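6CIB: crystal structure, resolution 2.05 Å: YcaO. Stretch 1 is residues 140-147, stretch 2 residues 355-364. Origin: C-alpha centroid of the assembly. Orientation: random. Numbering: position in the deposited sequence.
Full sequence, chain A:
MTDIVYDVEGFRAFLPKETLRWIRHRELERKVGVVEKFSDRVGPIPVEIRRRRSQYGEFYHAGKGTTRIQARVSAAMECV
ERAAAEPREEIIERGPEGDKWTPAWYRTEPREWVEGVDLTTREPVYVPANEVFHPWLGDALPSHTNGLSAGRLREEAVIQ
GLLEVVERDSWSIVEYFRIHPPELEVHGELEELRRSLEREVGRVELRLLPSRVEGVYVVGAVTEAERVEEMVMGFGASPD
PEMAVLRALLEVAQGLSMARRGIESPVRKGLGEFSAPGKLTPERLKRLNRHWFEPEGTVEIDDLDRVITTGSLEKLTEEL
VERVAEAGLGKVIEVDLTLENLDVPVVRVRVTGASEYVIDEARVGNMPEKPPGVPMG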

# COMPACT_ATOMS: atom_id res chain seq x y z
N ALA A 140 -15.23 -4.21 16.86
CA ALA A 140 -16.18 -4.80 15.91
C ALA A 140 -15.53 -5.39 14.65
O ALA A 140 -15.93 -6.45 14.18
CB ALA A 140 -17.25 -3.77 15.53
N LEU A 141 -14.53 -4.68 14.12
CA LEU A 141 -13.80 -5.14 12.94
C LEU A 141 -12.32 -5.36 13.25
O LEU A 141 -11.80 -4.73 14.18
CB LEU A 141 -13.98 -4.15 11.78
CG LEU A 141 -15.39 -3.94 11.21
CD1 LEU A 141 -15.30 -3.02 10.01
CD2 LEU A 141 -16.09 -5.24 10.83
N PRO A 142 -11.65 -6.27 12.51
CA PRO A 142 -10.21 -6.44 12.72
C PRO A 142 -9.40 -5.20 12.33
O PRO A 142 -9.78 -4.47 11.41
CB PRO A 142 -9.83 -7.61 11.81
CG PRO A 142 -11.11 -8.33 11.54
CD PRO A 142 -12.16 -7.25 11.52
N SER A 143 -8.31 -4.99 13.06
CA SER A 143 -7.30 -3.98 12.73
C SER A 143 -6.57 -4.43 11.46
O SER A 143 -6.67 -5.59 11.05
CB SER A 143 -6.32 -3.84 13.89
OG SER A 143 -5.66 -5.07 14.17
N HIS A 144 -5.86 -3.50 10.82
CA HIS A 144 -5.10 -3.79 9.59
C HIS A 144 -4.04 -2.71 9.33
O HIS A 144 -3.87 -1.80 10.15
CB HIS A 144 -6.03 -4.00 8.38
CG HIS A 144 -6.89 -2.81 8.06
ND1 HIS A 144 -6.41 -1.71 7.37
CD2 HIS A 144 -8.19 -2.54 8.34
CE1 HIS A 144 -7.38 -0.83 7.23
NE2 HIS A 144 -8.47 -1.30 7.82
N THR A 145 -3.32 -2.82 8.22
CA THR A 145 -2.17 -1.93 7.95
C THR A 145 -2.34 -1.01 6.72
O THR A 145 -1.36 -0.38 6.26
CB THR A 145 -0.85 -2.73 7.82
OG1 THR A 145 -0.98 -3.68 6.77
CG2 THR A 145 -0.51 -3.47 9.13
N ASN A 146 -3.55 -0.92 6.17
CA ASN A 146 -3.81 -0.01 5.06
C ASN A 146 -3.54 1.43 5.48
O ASN A 146 -4.10 1.92 6.46
CB ASN A 146 -5.25 -0.13 4.53
CG ASN A 146 -5.42 0.53 3.16
OD1 ASN A 146 -4.64 0.29 2.24
ND2 ASN A 146 -6.45 1.35 3.02
N GLY A 147 -2.64 2.07 4.74
CA GLY A 147 -2.23 3.44 5.03
C GLY A 147 -1.04 3.57 5.95
O GLY A 147 -0.63 4.69 6.26
N SER A 355 -12.90 3.50 0.38
CA SER A 355 -13.32 2.11 0.52
C SER A 355 -12.15 1.20 0.87
O SER A 355 -11.06 1.32 0.30
CB SER A 355 -13.98 1.61 -0.75
OG SER A 355 -14.55 0.33 -0.51
N GLU A 356 -12.39 0.30 1.82
CA GLU A 356 -11.45 -0.74 2.19
C GLU A 356 -12.12 -2.12 2.10
O GLU A 356 -11.76 -3.06 2.82
CB GLU A 356 -10.83 -0.45 3.57
CG GLU A 356 -9.97 0.81 3.60
CD GLU A 356 -9.44 1.16 4.98
OE1 GLU A 356 -10.12 0.91 5.99
OE2 GLU A 356 -8.33 1.73 5.04
N TYR A 357 -13.07 -2.22 1.17
CA TYR A 357 -13.85 -3.44 0.88
C TYR A 357 -12.99 -4.69 0.67
O TYR A 357 -13.35 -5.78 1.14
CB TYR A 357 -14.78 -3.20 -0.32
CG TYR A 357 -15.68 -4.36 -0.67
CD1 TYR A 357 -16.83 -4.64 0.10
CD2 TYR A 357 -15.42 -5.18 -1.78
CE1 TYR A 357 -17.67 -5.71 -0.22
CE2 TYR A 357 -16.25 -6.24 -2.10
CZ TYR A 357 -17.37 -6.50 -1.32
OH TYR A 357 -18.20 -7.55 -1.63
N VAL A 358 -11.86 -4.53 -0.02
CA VAL A 358 -10.90 -5.63 -0.27
C VAL A 358 -10.23 -6.17 1.00
O VAL A 358 -9.73 -7.30 1.01
CB VAL A 358 -9.82 -5.27 -1.33
CG1 VAL A 358 -10.43 -5.12 -2.71
CG2 VAL A 358 -9.03 -4.02 -0.96
N ILE A 359 -10.21 -5.36 2.06
CA ILE A 359 -9.69 -5.77 3.37
C ILE A 359 -10.81 -6.38 4.23
O ILE A 359 -10.63 -7.44 4.83
CB ILE A 359 -8.95 -4.62 4.08
CG1 ILE A 359 -7.72 -4.20 3.27
CG2 ILE A 359 -8.53 -5.01 5.50
CD1 ILE A 359 -7.29 -2.77 3.48
N ASP A 360 -11.95 -5.70 4.29
CA ASP A 360 -13.11 -6.15 5.07
C ASP A 360 -14.38 -5.70 4.36
O ASP A 360 -14.52 -4.51 4.02
CB ASP A 360 -13.06 -5.56 6.49
CG ASP A 360 -14.01 -6.27 7.46
OD1 ASP A 360 -15.21 -6.44 7.16
OD2 ASP A 360 -13.54 -6.64 8.55
N GLU A 361 -15.32 -6.63 4.18
CA GLU A 361 -16.59 -6.35 3.50
C GLU A 361 -17.41 -5.26 4.17
O GLU A 361 -18.17 -4.55 3.50
CB GLU A 361 -17.42 -7.62 3.32
CG GLU A 361 -17.02 -8.43 2.09
CD GLU A 361 -17.71 -9.77 1.97
OE1 GLU A 361 -18.76 -10.00 2.62
OE2 GLU A 361 -17.20 -10.62 1.20
N ALA A 362 -17.23 -5.10 5.48
CA ALA A 362 -17.91 -4.06 6.25
C ALA A 362 -17.32 -2.65 6.07
O ALA A 362 -17.98 -1.67 6.42
CB ALA A 362 -17.96 -4.44 7.72
N ARG A 363 -16.10 -2.56 5.54
CA ARG A 363 -15.41 -1.27 5.36
C ARG A 363 -15.70 -0.68 3.97
O ARG A 363 -14.79 -0.31 3.22
CB ARG A 363 -13.90 -1.41 5.61
CG ARG A 363 -13.50 -1.77 7.03
CD ARG A 363 -11.99 -1.88 7.15
NE ARG A 363 -11.54 -2.20 8.51
CZ ARG A 363 -11.28 -1.31 9.46
NH1 ARG A 363 -11.42 -0.01 9.23
NH2 ARG A 363 -10.86 -1.72 10.66
N VAL A 364 -17.00 -0.58 3.66
CA VAL A 364 -17.52 -0.15 2.35
C VAL A 364 -17.04 1.25 1.98
O VAL A 364 -16.69 1.49 0.82
CB VAL A 364 -19.08 -0.24 2.33
CG1 VAL A 364 -19.68 0.45 1.11
CG2 VAL A 364 -19.53 -1.70 2.37
O HOH W 1 -11.12 -4.82 9.23
O HOH W 2 -8.44 2.33 0.86

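Which polar contacts tie the stretches most firmly? Asn146 ND2 donates to Glu356 OE2 at 2.8 Å, almost linearly, and Arg363 NH2 donates to Pro142 O at 3.0 Å. The first pairs a neutral amide with a carboxylate, both buried. In the second, a long arginine, extended through chi2 and chi3, reaches a backbone carbonyl near the plane of its guanidinium.

What does His144 add? Its NE2 makes a weak hydrogen bond to Glu356 OE1 (3.3 Å), while its ND1 accepts from Asn146 N at 3.2 Å. The ring therefore links the backbone of its own stretch, at Asn146, to the facing carboxylate, and both carboxylate oxygens of Glu356 engage stretch 1. Ile359 CG2 lies over one ring face, 4.0 Å from the His144 ring centroid.

How does water help? Water 1 donates to Pro142 O (2.6 Å) and Asp360 OD2 (3.1 Å) and accepts from Arg363 NE (2.7 Å), so it joins three groups that span the contact.

Where does apolar packing take over? Leu141 points toward stretch 2, its CD2 3.7 Å from Ala362 CB and its CD1 3.7 Å from Arg363 CG. Leu141 CD1 and His144 NE2 cover opposite guanidinium faces, leaving the edge free for hydrogen bonding. Farther along, Ile359 CD1 packs 3.5 Å from Asn146 CB. In all, 443 Å² is buried between the stretches, both sides summed.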